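PDB 3DJE: fructosyl amine: oxygen oxidoreductase from Aspergillus fumigatus, which oxidatively deglycates fructosyl amines (Amadori compounds) with molecular oxygen as electron acceptor, using FAD as its cofactor. Local coordinates for residues His24-Gly29 and Gln172-Lys177; Glu128-Leu133 and Pro144-Tyr149; Glu301-Pro306 and Val430-Ile435; Phe345-His350 and Gly374-Asp379. One frame throughout, in Å; residues are numbered along the deposited sequence. Where two conformers were deposited one is given.

Contact 1: His24-Gly29 and Gln172-Lys177; sequences HLARRG and QRMGVK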
# COMPACT_ATOMS: atom_id res chain seq x y z
N HIS A 24 4.88 14.18 -10.40
CA HIS A 24 4.51 14.21 -11.81
C HIS A 24 3.96 15.55 -12.26
O HIS A 24 4.24 15.98 -13.38
CB HIS A 24 3.65 13.02 -12.18
CG HIS A 24 4.43 11.75 -12.22
ND1 HIS A 24 5.32 11.47 -13.24
CD2 HIS A 24 4.51 10.71 -11.35
CE1 HIS A 24 5.89 10.29 -13.01
NE2 HIS A 24 5.41 9.82 -11.87
N LEU A 25 3.26 16.26 -11.38
CA LEU A 25 2.84 17.62 -11.72
C LEU A 25 4.08 18.48 -11.97
O LEU A 25 4.14 19.22 -12.96
CB LEU A 25 2.00 18.25 -10.60
CG LEU A 25 0.55 17.78 -10.52
CD1 LEU A 25 -0.07 18.22 -9.19
CD2 LEU A 25 -0.33 18.26 -11.68
N ALA A 26 5.06 18.38 -11.06
CA ALA A 26 6.29 19.16 -11.16
C ALA A 26 7.03 18.80 -12.45
O ALA A 26 7.49 19.69 -13.18
CB ALA A 26 7.19 18.93 -9.96
N ARG A 27 7.12 17.51 -12.75
CA ARG A 27 7.81 17.08 -14.00
C ARG A 27 7.11 17.59 -15.25
O ARG A 27 7.76 17.82 -16.28
CB ARG A 27 7.97 15.56 -14.06
CG ARG A 27 8.96 15.04 -13.06
CD ARG A 27 9.06 13.53 -13.20
NE ARG A 27 10.17 12.99 -12.43
CZ ARG A 27 10.48 11.70 -12.39
NH1 ARG A 27 9.77 10.82 -13.09
NH2 ARG A 27 11.51 11.29 -11.66
N ARG A 28 5.80 17.76 -15.16
CA ARG A 28 5.01 18.17 -16.31
C ARG A 28 4.87 19.69 -16.42
O ARG A 28 4.15 20.19 -17.28
CB ARG A 28 3.68 17.41 -16.34
CG ARG A 28 3.92 15.93 -16.66
CD ARG A 28 2.77 15.01 -16.30
NE ARG A 28 1.59 15.22 -17.12
CZ ARG A 28 0.66 14.29 -17.34
NH1 ARG A 28 0.79 13.07 -16.84
NH2 ARG A 28 -0.39 14.58 -18.08
N GLY A 29 5.60 20.40 -15.56
CA GLY A 29 5.77 21.84 -15.70
C GLY A 29 4.95 22.71 -14.77
O GLY A 29 5.09 23.94 -14.81
N GLN A 172 9.78 18.79 -4.20
CA GLN A 172 10.00 20.02 -3.45
C GLN A 172 11.09 20.87 -4.12
O GLN A 172 10.94 22.09 -4.26
CB GLN A 172 10.38 19.69 -2.01
CG GLN A 172 10.57 20.90 -1.14
CD GLN A 172 10.99 20.52 0.24
OE1 GLN A 172 11.98 19.82 0.43
NE2 GLN A 172 10.22 20.98 1.24
N ARG A 173 12.18 20.24 -4.56
CA ARG A 173 13.24 21.03 -5.19
C ARG A 173 12.80 21.59 -6.55
O ARG A 173 13.33 22.61 -7.02
CB ARG A 173 14.57 20.28 -5.26
CG ARG A 173 14.65 19.12 -6.20
CD ARG A 173 16.10 18.55 -6.21
NE ARG A 173 16.48 18.12 -4.87
CZ ARG A 173 16.32 16.89 -4.39
NH1 ARG A 173 15.80 15.91 -5.15
NH2 ARG A 173 16.69 16.63 -3.15
N MSE A 174 11.80 20.95 -7.15
CA MSE A 174 11.19 21.43 -8.38
C MSE A 174 10.07 22.44 -8.14
O MSE A 174 9.41 22.87 -9.09
CB MSE A 174 10.69 20.27 -9.22
CG MSE A 174 11.82 19.36 -9.64
SE MSE A 174 11.05 17.89 -10.60
CE MSE A 174 10.68 18.80 -12.28
N GLY A 175 9.85 22.80 -6.89
CA GLY A 175 8.99 23.93 -6.56
C GLY A 175 7.71 23.62 -5.81
O GLY A 175 6.96 24.53 -5.43
N VAL A 176 7.44 22.33 -5.58
CA VAL A 176 6.22 21.95 -4.84
C VAL A 176 6.36 22.36 -3.37
O VAL A 176 7.41 22.16 -2.73
CB VAL A 176 5.91 20.44 -4.98
CG1 VAL A 176 4.70 20.03 -4.10
CG2 VAL A 176 5.68 20.06 -6.45
N LYS A 177 5.28 22.96 -2.86
CA LYS A 177 5.19 23.40 -1.47
C LYS A 177 4.61 22.26 -0.65
O LYS A 177 3.52 21.78 -0.94
CB LYS A 177 4.27 24.63 -1.39
CG LYS A 177 4.78 25.82 -2.20
CD LYS A 177 3.63 26.73 -2.66
CE LYS A 177 3.06 26.32 -4.03
NZ LYS A 177 4.10 26.02 -5.06
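Met-174, here selenomethionine, meets Ala-26 just where helix 160-173 runs out, and their CA atoms are 6.1 Å apart. Its CG stands anti to the carbonyl carbon (chi1 -62°), and a bend at chi3 (76°) brings the terminal methyl back onto the other chain. CB of Met-174 lies 3.8 Å from CB of Ala-26, SE passes alongside the same methyl, and CE reaches to 3.4 Å from Ala-26 O and 3.8 Å from Arg-27 CA. A long, flexible methionine chain, with selenium in place of its sulfur here, suits this exposed border, since it can follow the helix surface, whereas the small alanine lets the two backbones come close. The guanidinium of Arg-27 is engaged elsewhere, in a salt bridge with Asp-84.

Gly-175 closes helix 160-173 with a Schellman motif, its positive phi (114°) allowing the chain to reverse; Gly-29 ends helix 16-27 in the same way. The arrangement belongs to the Rossmann-type FAD domain, in which strand 9-12, helix 16-27 and strand 33-37 form a beta-alpha-beta unit and strand 177-180 adds a parallel edge beyond 33-37.

Val-176 then turns its CG2 to within 4.0 Å of Ala-26 CB, wedging a compact beta-branched side chain between helix 16-27 and strand 33-37, where it touches Val-33 and Val-35. With Lys-177 the chain enters the sheet, its backbone pairing with Val-33 and Val-35.

Contact 2: Glu128-Leu133 and Pro144-Tyr149; sequences EQFRKL and PGWKGY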
# COMPACT_ATOMS: atom_id res chain seq x y z
N GLU A 128 12.48 -29.23 1.46
CA GLU A 128 13.90 -28.99 1.13
C GLU A 128 14.09 -27.92 0.04
O GLU A 128 15.10 -27.21 0.03
CB GLU A 128 14.60 -30.29 0.73
CG GLU A 128 14.07 -30.91 -0.57
CD GLU A 128 14.80 -32.18 -0.98
OE1 GLU A 128 15.92 -32.43 -0.48
OE2 GLU A 128 14.24 -32.93 -1.83
N GLN A 129 13.13 -27.81 -0.87
CA GLN A 129 13.22 -26.83 -1.95
C GLN A 129 13.09 -25.42 -1.40
O GLN A 129 13.75 -24.49 -1.88
CB GLN A 129 12.15 -27.06 -3.00
CG GLN A 129 12.34 -28.30 -3.86
CD GLN A 129 11.18 -28.44 -4.83
OE1 GLN A 129 10.06 -28.70 -4.42
NE2 GLN A 129 11.45 -28.24 -6.12
N PHE A 130 12.23 -25.26 -0.40
CA PHE A 130 12.02 -23.97 0.24
C PHE A 130 13.25 -23.58 1.04
O PHE A 130 13.69 -22.43 1.00
CB PHE A 130 10.78 -24.00 1.13
CG PHE A 130 9.49 -24.09 0.36
CD1 PHE A 130 8.83 -22.94 -0.08
CD2 PHE A 130 8.94 -25.33 0.04
CE1 PHE A 130 7.64 -23.01 -0.81
CE2 PHE A 130 7.74 -25.42 -0.68
CZ PHE A 130 7.09 -24.25 -1.12
N ARG A 131 13.83 -24.55 1.75
CA ARG A 131 15.00 -24.27 2.58
C ARG A 131 16.18 -23.80 1.74
O ARG A 131 16.98 -22.98 2.20
CB ARG A 131 15.42 -25.49 3.40
CG ARG A 131 14.41 -25.89 4.43
CD ARG A 131 15.02 -26.83 5.45
NE ARG A 131 13.95 -27.58 6.08
CZ ARG A 131 13.59 -28.82 5.74
NH1 ARG A 131 14.24 -29.49 4.80
NH2 ARG A 131 12.57 -29.39 6.37
N LYS A 132 16.27 -24.31 0.52
CA LYS A 132 17.39 -24.00 -0.37
C LYS A 132 17.29 -22.61 -1.00
O LYS A 132 18.18 -22.21 -1.77
CB LYS A 132 17.51 -25.07 -1.47
CG LYS A 132 18.17 -26.38 -1.00
CD LYS A 132 17.82 -27.55 -1.92
CE LYS A 132 18.38 -28.89 -1.40
NZ LYS A 132 19.73 -29.22 -1.96
N LEU A 133 16.22 -21.88 -0.70
CA LEU A 133 16.08 -20.51 -1.21
C LEU A 133 17.02 -19.52 -0.49
O LEU A 133 17.16 -18.36 -0.91
CB LEU A 133 14.63 -20.02 -1.10
CG LEU A 133 13.61 -20.74 -1.99
CD1 LEU A 133 12.20 -20.25 -1.68
CD2 LEU A 133 13.94 -20.59 -3.47
N PRO A 144 5.22 -26.62 6.20
CA PRO A 144 4.25 -27.72 6.09
C PRO A 144 3.12 -27.42 5.11
O PRO A 144 2.37 -26.45 5.28
CB PRO A 144 3.71 -27.87 7.52
CG PRO A 144 3.96 -26.55 8.17
CD PRO A 144 5.20 -25.98 7.52
N GLY A 145 3.01 -28.25 4.08
CA GLY A 145 1.99 -28.09 3.06
C GLY A 145 2.20 -26.94 2.09
O GLY A 145 1.36 -26.71 1.22
N TRP A 146 3.30 -26.19 2.22
CA TRP A 146 3.56 -25.07 1.30
C TRP A 146 3.82 -25.59 -0.11
O TRP A 146 4.57 -26.54 -0.30
CB TRP A 146 4.78 -24.25 1.73
CG TRP A 146 4.61 -23.38 2.93
CD1 TRP A 146 3.98 -23.70 4.11
CD2 TRP A 146 5.14 -22.07 3.10
NE1 TRP A 146 4.07 -22.64 4.99
CE2 TRP A 146 4.78 -21.63 4.39
CE3 TRP A 146 5.87 -21.20 2.27
CZ2 TRP A 146 5.13 -20.36 4.88
CZ3 TRP A 146 6.23 -19.94 2.76
CH2 TRP A 146 5.86 -19.53 4.04
N LYS A 147 3.18 -24.96 -1.09
CA LYS A 147 3.44 -25.23 -2.49
C LYS A 147 3.46 -23.88 -3.18
O LYS A 147 2.62 -23.02 -2.90
CB LYS A 147 2.31 -26.06 -3.10
CG LYS A 147 2.61 -26.51 -4.52
CD LYS A 147 1.44 -27.28 -5.13
CE LYS A 147 1.71 -27.55 -6.61
NZ LYS A 147 1.54 -26.34 -7.45
N GLY A 148 4.40 -23.68 -4.09
CA GLY A 148 4.45 -22.37 -4.72
C GLY A 148 5.36 -22.25 -5.91
O GLY A 148 5.84 -23.26 -6.45
N TYR A 149 5.59 -21.00 -6.29
CA TYR A 149 6.37 -20.67 -7.48
C TYR A 149 7.42 -19.63 -7.15
O TYR A 149 7.11 -18.59 -6.56
CB TYR A 149 5.46 -20.13 -8.58
CG TYR A 149 4.42 -21.13 -9.01
CD1 TYR A 149 4.76 -22.18 -9.86
CD2 TYR A 149 3.11 -21.05 -8.53
CE1 TYR A 149 3.80 -23.13 -10.24
CE2 TYR A 149 2.15 -21.99 -8.91
CZ TYR A 149 2.51 -23.02 -9.76
OH TYR A 149 1.54 -23.93 -10.13
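Phe-130, near the end of the short helix 127-131, and Trp-146, just before strand 147-151, have CA atoms 8.6 Å apart, a gap bridged here by two aromatic side chains. The phenyl ring does most of the spanning, carried by a CG placed anti to the carbonyl carbon (chi1 -70°). Over one of its faces sits CB of Trp-146, 4.1 Å from the ring centroid and 28° off the normal, a CH-pi contact. The indole approaches that same face with its edge: the phenyl ring of Phe-130 and the five-membered ring of Trp-146 form a T-shaped (edge-to-face) pair, centroids 5.9 Å apart and planes at 81°, with Trp-146 CE3 coming to 4.0 Å from Phe-130 CE1.

The far rim of the phenyl ring runs up against the backbone that follows. Phe-130 CE2 is 3.4 Å from Trp-146 O, and Gly-148 N lies at the ring edge, 4.0 Å from CZ. Gly-148 has an almost fully extended backbone, a conformation glycine adopts more readily than other residues, and it pairs with Leu-124.

The helix is thereby laid against the mixed sheet that holds strands 96-100, 122-124 and 147-151, with Leu-97 and Leu-124 also touching Phe-130. The ring of Phe-143 adds to the cluster, meeting Phe-130 and standing edge-to-face to Trp-146.

No hydrogen bond joins the two segments. Their attachment rests on dispersion and on the weak electrostatics of C-H groups against a pi face, while the indole NE1 is satisfied separately by Glu-319, which helps to fix the turn of the tryptophan.

Contact 3: Glu301-Pro306 and Val430-Ile435; sequences EKTQIP and VQYRDI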
# COMPACT_ATOMS: atom_id res chain seq x y z
N GLU A 301 -4.15 5.72 14.23
CA GLU A 301 -2.74 5.38 14.37
C GLU A 301 -2.53 4.49 15.59
O GLU A 301 -3.06 4.76 16.68
CB GLU A 301 -1.89 6.65 14.50
CG GLU A 301 -0.39 6.35 14.55
CD GLU A 301 0.51 7.56 14.83
OE1 GLU A 301 0.02 8.68 15.14
OE2 GLU A 301 1.74 7.35 14.74
N LYS A 302 -1.76 3.42 15.42
CA LYS A 302 -1.33 2.60 16.56
C LYS A 302 -0.00 1.91 16.27
O LYS A 302 0.15 1.18 15.28
CB LYS A 302 -2.41 1.59 16.98
CG LYS A 302 -2.11 0.94 18.33
CD LYS A 302 -3.33 0.86 19.22
CE LYS A 302 -2.94 0.40 20.61
NZ LYS A 302 -2.64 1.55 21.52
N THR A 303 0.96 2.14 17.15
CA THR A 303 2.28 1.58 17.02
C THR A 303 2.38 0.28 17.86
O THR A 303 3.33 0.06 18.61
CB THR A 303 3.37 2.63 17.38
OG1 THR A 303 3.04 3.89 16.76
CG2 THR A 303 4.70 2.20 16.85
N GLN A 304 1.37 -0.57 17.68
CA GLN A 304 1.31 -1.90 18.28
C GLN A 304 0.48 -2.74 17.32
O GLN A 304 -0.13 -2.22 16.39
CB GLN A 304 0.60 -1.89 19.65
CG GLN A 304 1.24 -1.06 20.78
CD GLN A 304 2.64 -1.49 21.16
OE1 GLN A 304 3.12 -2.56 20.78
NE2 GLN A 304 3.33 -0.64 21.92
N ILE A 305 0.45 -4.05 17.55
CA ILE A 305 -0.48 -4.90 16.83
C ILE A 305 -1.31 -5.71 17.83
O ILE A 305 -0.88 -5.88 18.96
CB ILE A 305 0.24 -5.83 15.82
CG1 ILE A 305 1.24 -6.76 16.52
CG2 ILE A 305 0.94 -4.99 14.73
CD1 ILE A 305 1.76 -7.87 15.63
N PRO A 306 -2.50 -6.20 17.41
CA PRO A 306 -3.28 -7.09 18.29
C PRO A 306 -2.48 -8.32 18.69
O PRO A 306 -1.69 -8.83 17.89
CB PRO A 306 -4.46 -7.50 17.41
CG PRO A 306 -4.62 -6.35 16.44
CD PRO A 306 -3.20 -5.96 16.14
N VAL A 430 5.34 -3.22 22.50
CA VAL A 430 6.63 -2.95 21.88
C VAL A 430 7.02 -1.48 22.06
O VAL A 430 6.15 -0.60 22.11
CB VAL A 430 6.60 -3.34 20.37
CG1 VAL A 430 7.97 -3.18 19.74
CG2 VAL A 430 6.11 -4.78 20.20
N GLN A 431 8.32 -1.22 22.16
CA GLN A 431 8.88 0.13 22.23
C GLN A 431 8.36 1.03 21.10
O GLN A 431 8.24 0.58 19.95
CB GLN A 431 10.40 0.05 22.15
CG GLN A 431 11.10 1.38 22.28
CD GLN A 431 11.21 1.83 23.71
OE1 GLN A 431 10.51 2.75 24.15
NE2 GLN A 431 12.09 1.17 24.47
N TYR A 432 8.04 2.28 21.44
CA TYR A 432 7.62 3.25 20.44
C TYR A 432 8.81 3.73 19.62
O TYR A 432 9.93 3.89 20.14
CB TYR A 432 6.91 4.44 21.09
CG TYR A 432 6.56 5.55 20.13
CD1 TYR A 432 5.48 5.42 19.25
CD2 TYR A 432 7.31 6.73 20.08
CE1 TYR A 432 5.15 6.43 18.34
CE2 TYR A 432 6.99 7.75 19.18
CZ TYR A 432 5.90 7.59 18.32
OH TYR A 432 5.56 8.59 17.43
N ARG A 433 8.54 3.97 18.34
CA ARG A 433 9.47 4.60 17.42
C ARG A 433 8.65 5.55 16.57
O ARG A 433 7.56 5.20 16.13
CB ARG A 433 10.15 3.56 16.53
CG ARG A 433 11.10 4.12 15.47
CD ARG A 433 11.62 2.99 14.58
NE ARG A 433 12.37 2.00 15.37
CZ ARG A 433 12.74 0.80 14.93
NH1 ARG A 433 12.45 0.41 13.69
NH2 ARG A 433 13.42 -0.02 15.73
N ASP A 434 9.18 6.75 16.37
CA ASP A 434 8.51 7.75 15.55
C ASP A 434 9.04 7.61 14.14
O ASP A 434 10.14 8.07 13.83
CB ASP A 434 8.77 9.15 16.11
CG ASP A 434 8.17 10.25 15.24
OD1 ASP A 434 7.59 9.94 14.18
OD2 ASP A 434 8.29 11.44 15.63
N ILE A 435 8.26 6.96 13.27
CA ILE A 435 8.73 6.67 11.92
C ILE A 435 8.64 7.88 10.97
O ILE A 435 9.04 7.76 9.80
CB ILE A 435 8.06 5.42 11.31
CG1 ILE A 435 6.54 5.58 11.27
CG2 ILE A 435 8.45 4.18 12.11
CD1 ILE A 435 5.84 4.50 10.43
O HOH W 1 4.05 8.34 15.29
O HOH W 2 6.24 -0.65 18.17
O HOH W 3 4.89 1.59 20.48
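Gln-304 and Val-430 are joined by a pair of hydrogen bonds in which one side-chain amide grips both backbone groups of a single residue. Val-430 N donates to Gln-304 OE1 (2.9 Å), tilted 18° from the carbonyl plane, and Gln-304 NE2 donates in return to Val-430 O (2.8 Å), this time in the carbonyl plane on a lone pair. Glutamine suits the role because its amide offers donor and acceptor side by side; a chain bent at chi2 (-61°) folds it round to the valine. OE1 also accepts from Thr-428 OG1.

Van der Waals contact centres on Thr-303, whose OG1 sits at the edge of the Tyr-432 ring, 3.7 Å from CE1, with CB and CG2 beside CD1.

Water supplies the remaining links. Water 1, in the plane of the tyrosine ring, is 2.6 Å from both Glu-301 OE2 and Tyr-432 OH, and donates to the carboxylate. Waters 2 and 3 lie between Thr-303 O and the carbonyls of Gln-431 and Val-430 respectively, with more acceptors around them than protons to give.

Polar and hydrated, this surface contact between two irregular loops ties the C-terminal tail to the loop before helix 307-320 through directional bonds rather than hydrophobic burial.

Contact 4: Phe345-His350 and Gly374-Asp379; sequences FLIDRH and GNLIVD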
# COMPACT_ATOMS: atom_id res chain seq x y z
N PHE A 345 -8.48 0.44 -8.82
CA PHE A 345 -8.20 1.78 -8.31
C PHE A 345 -9.34 2.75 -8.62
O PHE A 345 -10.18 2.49 -9.50
CB PHE A 345 -6.89 2.32 -8.90
CG PHE A 345 -5.72 1.40 -8.70
CD1 PHE A 345 -5.59 0.62 -7.54
CD2 PHE A 345 -4.71 1.34 -9.66
CE1 PHE A 345 -4.50 -0.24 -7.33
CE2 PHE A 345 -3.60 0.49 -9.48
CZ PHE A 345 -3.49 -0.29 -8.31
N LEU A 346 -9.37 3.86 -7.88
CA LEU A 346 -10.37 4.90 -8.07
C LEU A 346 -9.62 6.20 -8.38
O LEU A 346 -9.18 6.92 -7.47
CB LEU A 346 -11.27 5.05 -6.83
CG LEU A 346 -12.34 6.14 -6.88
CD1 LEU A 346 -13.12 6.17 -8.21
CD2 LEU A 346 -13.26 5.93 -5.68
N ILE A 347 -9.46 6.46 -9.68
CA ILE A 347 -8.70 7.61 -10.17
C ILE A 347 -9.55 8.23 -11.26
O ILE A 347 -9.75 7.63 -12.32
CB ILE A 347 -7.30 7.17 -10.72
CG1 ILE A 347 -6.43 6.62 -9.58
CG2 ILE A 347 -6.62 8.33 -11.47
CD1 ILE A 347 -5.25 5.76 -10.05
N ASP A 348 -10.11 9.41 -10.97
CA ASP A 348 -11.06 10.04 -11.87
C ASP A 348 -11.31 11.46 -11.40
O ASP A 348 -11.01 11.81 -10.25
CB ASP A 348 -12.37 9.26 -11.86
CG ASP A 348 -13.25 9.50 -13.11
OD1 ASP A 348 -12.90 10.28 -14.03
OD2 ASP A 348 -14.33 8.88 -13.17
N ARG A 349 -11.85 12.27 -12.29
CA ARG A 349 -12.50 13.51 -11.86
C ARG A 349 -13.81 13.12 -11.18
O ARG A 349 -14.45 12.13 -11.57
CB ARG A 349 -12.82 14.37 -13.08
CG ARG A 349 -11.68 14.39 -14.06
CD ARG A 349 -11.09 15.73 -14.22
NE ARG A 349 -11.46 16.30 -15.50
CZ ARG A 349 -12.56 17.03 -15.70
NH1 ARG A 349 -13.38 17.28 -14.69
NH2 ARG A 349 -12.83 17.52 -16.90
N HIS A 350 -14.20 13.91 -10.19
CA HIS A 350 -15.51 13.72 -9.57
C HIS A 350 -16.61 14.08 -10.61
O HIS A 350 -16.46 15.06 -11.34
CB HIS A 350 -15.64 14.57 -8.31
CG HIS A 350 -16.82 14.21 -7.48
ND1 HIS A 350 -18.10 14.68 -7.74
CD2 HIS A 350 -16.93 13.39 -6.41
CE1 HIS A 350 -18.94 14.18 -6.85
NE2 HIS A 350 -18.26 13.39 -6.04
N GLY A 374 1.24 8.84 -10.29
CA GLY A 374 1.04 10.29 -10.44
C GLY A 374 0.73 10.71 -11.87
O GLY A 374 -0.05 11.63 -12.10
N ASN A 375 1.33 10.03 -12.85
CA ASN A 375 1.08 10.36 -14.25
C ASN A 375 -0.38 10.12 -14.62
O ASN A 375 -0.99 10.90 -15.36
CB ASN A 375 2.00 9.56 -15.18
CG ASN A 375 3.22 10.36 -15.61
OD1 ASN A 375 3.21 11.59 -15.63
ND2 ASN A 375 4.29 9.64 -15.96
N LEU A 376 -0.92 9.02 -14.09
CA LEU A 376 -2.31 8.66 -14.35
C LEU A 376 -3.28 9.62 -13.64
O LEU A 376 -4.31 9.99 -14.17
CB LEU A 376 -2.57 7.21 -13.94
CG LEU A 376 -3.95 6.65 -14.26
CD1 LEU A 376 -4.24 6.67 -15.79
CD2 LEU A 376 -4.08 5.24 -13.68
N ILE A 377 -2.91 10.04 -12.43
CA ILE A 377 -3.74 10.97 -11.67
C ILE A 377 -3.73 12.36 -12.34
O ILE A 377 -4.77 13.05 -12.43
CB ILE A 377 -3.29 11.04 -10.18
CG1 ILE A 377 -3.51 9.67 -9.49
CG2 ILE A 377 -4.01 12.19 -9.45
CD1 ILE A 377 -2.74 9.49 -8.18
N VAL A 378 -2.56 12.78 -12.81
CA VAL A 378 -2.47 14.04 -13.60
C VAL A 378 -3.26 13.90 -14.91
O VAL A 378 -3.98 14.81 -15.30
CB VAL A 378 -1.02 14.49 -13.83
CG1 VAL A 378 -0.97 15.77 -14.69
CG2 VAL A 378 -0.35 14.79 -12.48
N ASP A 379 -3.14 12.75 -15.58
CA ASP A 379 -3.94 12.51 -16.78
C ASP A 379 -5.44 12.68 -16.50
O ASP A 379 -6.17 13.25 -17.32
CB ASP A 379 -3.66 11.12 -17.33
CG ASP A 379 -2.34 11.04 -18.09
OD1 ASP A 379 -1.70 12.08 -18.39
OD2 ASP A 379 -1.95 9.89 -18.41
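Ile-347 packs on Leu-376 and Ile-377 in a buried, wholly apolar contact between the edge of the FAD-domain sheet and a helix. Strand 346-347 is the outermost strand on its side of the six-stranded sheet, antiparallel to 356-360, and helix 373-382 follows that neighbouring strand in the chain.

Both arms of Ile-347 are used. CG1 is anti to the carbonyl carbon, and a nearly extended chi2 (161°) sends CD1 outward to meet the CD2 methyl of Leu-376 at 3.8 Å. The shorter branch, CG2, rests on the helix backbone itself, 3.9 Å from Ile-377 CA, and equally close to Ile-377 CG1 at 3.9 Å. A beta-branched residue suits the extended backbone of a strand, and here its fork straddles two successive helix positions. Leu-376 points its CB toward the strand, with CG anti to the backbone N (chi1 -175°); its terminal branching puts the CD2 methyl against CD1 of Ile-347, whereas Ile-377 meets CG2 with its CA and CG1.

No polar group takes part in a bond between the segments. Beyond Ile-347 the chain turns a corner at Asp-348, whose OD2 accepts from the backbone N of Trp-395.

Other elements close around the same residues. Ile-393 of helix 387-393 touches both Ile-347 and Leu-376, and the backbone of Ile-347 bonds to it as well. From helix 16-27, Trp-17, an FAD-binding residue, leans on Ile-347, and Thr-21 lies against Ile-377. On the side turned from strand 346-347, Val-378 meets Leu-25 of helix 16-27, so that helix 373-382 lies between that strand and the first helix of the Rossmann-type fold.

Contacts 1 and 4 are neighbours in the FAD domain, their centres about 17 Å apart, and they are joined by Arg-28, the residue just after helix 16-27: Arg-28 NH2 makes a salt bridge of 2.8 Å with Asp-379 OD1, and NH1 probably bonds to Asn-375 OD1. Of the side chains named, that of Ile-377 in contact 4 comes within about 8 Å of the cofactor, while Val-176 in contact 1 and Thr-303 in contact 3 are each about 13 Å from it. Contact 2 lies on the opposite side of the chain's centre, about 46 Å from contact 1 between centres, and its Trp-146 side chain is about 12 Å from the bound substrate analogue FSA. Contact 3 is about 32 Å from both contact 2 and contact 4, centre to centre.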